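Local coordinates for protein LbaCas13a H328A (C2c2) (Lachnospiraceae bacterium NK4A179, PDB 5WLH) that binds and probably processes precursor CRISPR RNA, serving as the guide-directed, RNA-targeting nuclease of a type VI CRISPR system, at residues L595-D605 and E902-F912. Sequence-based numbering, arbitrary orientation.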
loop_
_atom_site.group_PDB
_atom_site.type_symbol
_atom_site.label_atom_id
_atom_site.label_comp_id
_atom_site.label_asym_id
_atom_site.label_seq_id
_atom_site.Cartn_x
_atom_site.Cartn_y
_atom_site.Cartn_z
ATOM N N LEU A 595 -12.398 23.764 16.748
ATOM C CA LEU A 595 -11.938 22.397 16.506
ATOM C C LEU A 595 -11.999 22.044 15.024
ATOM O O LEU A 595 -11.075 21.418 14.485
ATOM C CB LEU A 595 -12.779 21.418 17.320
ATOM C CG LEU A 595 -12.609 21.530 18.834
ATOM C CD1 LEU A 595 -13.612 20.592 19.476
ATOM C CD2 LEU A 595 -11.195 21.194 19.282
ATOM N N LYS A 596 -13.091 22.424 14.355
ATOM C CA LYS A 596 -13.203 22.260 12.913
ATOM C C LYS A 596 -12.060 22.959 12.188
ATOM O O LYS A 596 -11.499 22.412 11.235
ATOM C CB LYS A 596 -14.549 22.817 12.439
ATOM C CG LYS A 596 -14.783 22.754 10.946
ATOM C CD LYS A 596 -16.012 23.572 10.550
ATOM C CE LYS A 596 -15.752 25.074 10.610
ATOM N NZ LYS A 596 -14.837 25.581 9.535
ATOM N N ASP A 597 -11.706 24.172 12.626
ATOM C CA ASP A 597 -10.612 24.910 12.003
ATOM C C ASP A 597 -9.261 24.238 12.228
ATOM O O ASP A 597 -8.392 24.295 11.356
ATOM C CB ASP A 597 -10.544 26.332 12.552
ATOM C CG ASP A 597 -11.658 27.210 12.045
ATOM O OD1 ASP A 597 -12.346 26.810 11.082
ATOM O OD2 ASP A 597 -11.846 28.305 12.626
ATOM N N VAL A 598 -9.024 23.676 13.419
ATOM C CA VAL A 598 -7.773 22.952 13.623
ATOM C C VAL A 598 -7.658 21.824 12.616
ATOM O O VAL A 598 -6.629 21.664 11.950
ATOM C CB VAL A 598 -7.668 22.405 15.056
ATOM C CG1 VAL A 598 -6.358 21.634 15.183
ATOM C CG2 VAL A 598 -7.727 23.539 16.064
ATOM N N ILE A 599 -8.720 21.027 12.493
ATOM C CA ILE A 599 -8.671 19.861 11.615
ATOM C C ILE A 599 -8.491 20.310 10.178
ATOM O O ILE A 599 -7.651 19.778 9.446
ATOM C CB ILE A 599 -9.936 19.002 11.781
ATOM C CG1 ILE A 599 -10.000 18.417 13.188
ATOM C CG2 ILE A 599 -9.998 17.853 10.724
ATOM C CD1 ILE A 599 -11.367 17.826 13.519
ATOM N N TYR A 600 -9.283 21.309 9.762
ATOM C CA TYR A 600 -9.188 21.818 8.403
ATOM C C TYR A 600 -7.774 22.291 8.090
ATOM O O TYR A 600 -7.296 22.117 6.969
ATOM C CB TYR A 600 -10.185 22.961 8.186
ATOM C CG TYR A 600 -10.032 23.564 6.820
ATOM C CD1 TYR A 600 -10.505 22.898 5.698
ATOM C CD2 TYR A 600 -9.363 24.772 6.645
ATOM C CE1 TYR A 600 -10.335 23.423 4.437
ATOM C CE2 TYR A 600 -9.197 25.315 5.397
ATOM C CZ TYR A 600 -9.677 24.637 4.298
ATOM O OH TYR A 600 -9.489 25.175 3.066
ATOM N N SER A 601 -7.094 22.897 9.065
ATOM C CA SER A 601 -5.770 23.437 8.801
ATOM C C SER A 601 -4.771 22.346 8.460
ATOM O O SER A 601 -3.734 22.641 7.868
ATOM C CB SER A 601 -5.263 24.256 9.988
ATOM O OG SER A 601 -4.926 23.446 11.088
ATOM N N MET A 602 -5.077 21.095 8.793
ATOM C CA MET A 602 -4.212 19.994 8.415
ATOM C C MET A 602 -4.558 19.425 7.046
ATOM O O MET A 602 -3.760 18.667 6.486
ATOM C CB MET A 602 -4.281 18.878 9.468
ATOM C CG MET A 602 -3.001 18.062 9.547
ATOM S SD MET A 602 -2.936 17.045 11.026
ATOM C CE MET A 602 -1.164 16.911 11.196
ATOM N N ARG A 603 -5.719 19.754 6.500
ATOM C CA ARG A 603 -6.062 19.234 5.181
ATOM C C ARG A 603 -5.261 19.964 4.119
ATOM O O ARG A 603 -5.182 21.198 4.126
ATOM C CB ARG A 603 -7.558 19.370 4.903
ATOM C CG ARG A 603 -8.007 18.491 3.733
ATOM C CD ARG A 603 -9.483 18.167 3.855
ATOM N NE ARG A 603 -10.252 19.275 3.325
ATOM C CZ ARG A 603 -11.583 19.324 3.303
ATOM N NH1 ARG A 603 -12.193 20.378 2.790
ATOM N NH2 ARG A 603 -12.299 18.324 3.786
ATOM N N ASN A 604 -4.665 19.199 3.197
ATOM C CA ASN A 604 -3.811 19.776 2.160
ATOM C C ASN A 604 -2.684 20.610 2.758
ATOM O O ASN A 604 -2.185 21.539 2.126
ATOM C CB ASN A 604 -4.629 20.617 1.175
ATOM C CG ASN A 604 -5.575 19.768 0.334
ATOM O OD1 ASN A 604 -6.703 19.495 0.737
ATOM N ND2 ASN A 604 -5.123 19.373 -0.841
ATOM N N ASP A 605 -2.275 20.295 3.985
ATOM C CA ASP A 605 -1.162 20.976 4.643
ATOM C C ASP A 605 0.119 20.258 4.239
ATOM O O ASP A 605 0.416 19.171 4.739
ATOM C CB ASP A 605 -1.334 20.979 6.161
ATOM C CG ASP A 605 -0.320 21.879 6.869
ATOM O OD1 ASP A 605 0.294 22.742 6.203
ATOM O OD2 ASP A 605 -0.149 21.740 8.099
ATOM N N GLU A 902 1.243 23.671 14.975
ATOM C CA GLU A 902 1.347 22.380 14.296
ATOM C C GLU A 902 1.165 21.217 15.266
ATOM O O GLU A 902 0.478 20.241 14.942
ATOM C CB GLU A 902 2.682 22.266 13.560
ATOM C CG GLU A 902 2.846 20.940 12.809
ATOM C CD GLU A 902 1.970 20.842 11.575
ATOM O OE1 GLU A 902 1.463 21.895 11.110
ATOM O OE2 GLU A 902 1.796 19.708 11.066
ATOM N N LEU A 903 1.772 21.291 16.458
ATOM C CA LEU A 903 1.510 20.255 17.457
ATOM C C LEU A 903 0.029 20.213 17.818
ATOM O O LEU A 903 -0.546 19.132 17.987
ATOM C CB LEU A 903 2.361 20.477 18.708
ATOM C CG LEU A 903 3.817 20.009 18.588
ATOM C CD1 LEU A 903 4.594 20.313 19.866
ATOM C CD2 LEU A 903 3.919 18.502 18.226
ATOM N N GLN A 904 -0.619 21.379 17.914
ATOM C CA GLN A 904 -2.052 21.383 18.196
ATOM C C GLN A 904 -2.851 20.654 17.115
ATOM O O GLN A 904 -3.848 19.983 17.414
ATOM C CB GLN A 904 -2.533 22.818 18.383
ATOM C CG GLN A 904 -1.913 23.440 19.652
ATOM C CD GLN A 904 -2.381 24.874 19.891
ATOM O OE1 GLN A 904 -3.303 25.355 19.238
ATOM N NE2 GLN A 904 -1.710 25.567 20.796
ATOM N N LYS A 905 -2.440 20.775 15.854
ATOM C CA LYS A 905 -3.116 20.035 14.793
ATOM C C LYS A 905 -2.976 18.531 14.985
ATOM O O LYS A 905 -3.958 17.787 14.861
ATOM C CB LYS A 905 -2.555 20.416 13.425
ATOM C CG LYS A 905 -2.758 21.846 12.989
ATOM C CD LYS A 905 -2.151 21.947 11.587
ATOM C CE LYS A 905 -1.729 23.340 11.255
ATOM N NZ LYS A 905 -0.984 23.323 9.973
ATOM N N TRP A 906 -1.748 18.052 15.214
ATOM C CA TRP A 906 -1.564 16.616 15.430
ATOM C C TRP A 906 -2.403 16.144 16.602
ATOM O O TRP A 906 -2.973 15.048 16.578
ATOM C CB TRP A 906 -0.095 16.291 15.694
ATOM C CG TRP A 906 0.740 16.379 14.491
ATOM C CD1 TRP A 906 1.548 17.419 14.132
ATOM C CD2 TRP A 906 0.860 15.398 13.457
ATOM N NE1 TRP A 906 2.170 17.142 12.937
ATOM C CE2 TRP A 906 1.769 15.904 12.504
ATOM C CE3 TRP A 906 0.291 14.139 13.246
ATOM C CZ2 TRP A 906 2.113 15.202 11.353
ATOM C CZ3 TRP A 906 0.643 13.436 12.107
ATOM C CH2 TRP A 906 1.545 13.969 11.176
ATOM N N TYR A 907 -2.467 16.962 17.646
ATOM C CA TYR A 907 -3.288 16.653 18.802
ATOM C C TYR A 907 -4.747 16.470 18.422
ATOM O O TYR A 907 -5.327 15.402 18.651
ATOM C CB TYR A 907 -3.137 17.769 19.830
ATOM C CG TYR A 907 -4.080 17.657 20.995
ATOM C CD1 TYR A 907 -4.298 16.438 21.636
ATOM C CD2 TYR A 907 -4.725 18.790 21.488
ATOM C CE1 TYR A 907 -5.167 16.350 22.721
ATOM C CE2 TYR A 907 -5.580 18.717 22.563
ATOM C CZ TYR A 907 -5.792 17.500 23.190
ATOM O OH TYR A 907 -6.648 17.436 24.273
ATOM N N ILE A 908 -5.370 17.513 17.869
ATOM C CA ILE A 908 -6.807 17.445 17.618
ATOM C C ILE A 908 -7.130 16.376 16.577
ATOM O O ILE A 908 -8.099 15.630 16.727
ATOM C CB ILE A 908 -7.350 18.824 17.209
ATOM C CG1 ILE A 908 -7.204 19.799 18.387
ATOM C CG2 ILE A 908 -8.814 18.732 16.761
ATOM C CD1 ILE A 908 -7.979 19.331 19.656
ATOM N N VAL A 909 -6.337 16.280 15.505
ATOM C CA VAL A 909 -6.649 15.282 14.482
ATOM C C VAL A 909 -6.560 13.875 15.067
ATOM O O VAL A 909 -7.493 13.077 14.925
ATOM C CB VAL A 909 -5.746 15.454 13.247
ATOM C CG1 VAL A 909 -5.877 14.243 12.309
ATOM C CG2 VAL A 909 -6.159 16.700 12.497
ATOM N N SER A 910 -5.462 13.559 15.763
ATOM C CA SER A 910 -5.334 12.199 16.291
ATOM C C SER A 910 -6.347 11.946 17.396
ATOM O O SER A 910 -6.847 10.823 17.538
ATOM C CB SER A 910 -3.918 11.944 16.809
ATOM O OG SER A 910 -3.633 12.725 17.957
ATOM N N ARG A 911 -6.691 12.989 18.149
ATOM C CA ARG A 911 -7.573 12.815 19.295
ATOM C C ARG A 911 -8.984 12.435 18.870
ATOM O O ARG A 911 -9.703 11.795 19.641
ATOM C CB ARG A 911 -7.591 14.099 20.133
ATOM C CG ARG A 911 -8.266 13.946 21.489
ATOM C CD ARG A 911 -7.523 13.001 22.404
ATOM N NE ARG A 911 -8.179 12.957 23.711
ATOM C CZ ARG A 911 -9.163 12.117 24.037
ATOM N NH1 ARG A 911 -9.613 11.215 23.168
ATOM N NH2 ARG A 911 -9.696 12.177 25.247
ATOM N N PHE A 912 -9.401 12.829 17.665
ATOM C CA PHE A 912 -10.740 12.530 17.175
ATOM C C PHE A 912 -10.807 11.222 16.397
ATOM O O PHE A 912 -11.811 10.964 15.730
ATOM C CB PHE A 912 -11.252 13.687 16.317
ATOM C CG PHE A 912 -11.966 14.722 17.125
ATOM C CD1 PHE A 912 -13.297 14.548 17.463
ATOM C CD2 PHE A 912 -11.285 15.819 17.620
ATOM C CE1 PHE A 912 -13.947 15.468 18.241
ATOM C CE2 PHE A 912 -11.932 16.756 18.405
ATOM C CZ PHE A 912 -13.265 16.577 18.720
#
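Lys905 reaches across to Asp605, and Lys905 NZ meets Asp605 OD2 at 2.6 Å from above the carboxylate plane, 50° out of it. Lys905 NZ also bonds Glu902 OE1, one helical turn back, at 3.1 Å on the syn side of that carboxylate. One lysine thus bridges two carboxylates, with Asp605 OD2 and Glu902 OE1 3.4 Å apart; an alanine here would probably leave them facing each other without the charge between them. The lysine's aliphatic part runs past Ser601, whose OG lies between the backbone N and the carbonyl carbon (chi1 72°), turned back to bond Val598 O. Beside this network Met602 enters as a knob among Glu902, Lys905, Trp906 and Val909. The extended chain of Met602 lays CE over the indole face, 3.4 Å from Trp906 CE2, a CH-pi and Met-aromatic contact, while SD rests on Val909 CG2. Toward the N-terminal end of 595-605, Val598 CG1 wedges against Ile908 CB at 3.6 Å, and Leu595 CD2 meets Ile908 CD1. This buried, nearly perpendicular packing (-106°, axes 8.8 Å apart) joins helices 588-602 and 901-911, charged at one end and apolar at the other. Helix 486-517 packs on Leu595, Met602, Trp906 and Phe912, helix 621-632 touches Leu595 and Ile908, and helix 960-974 lies against Trp906.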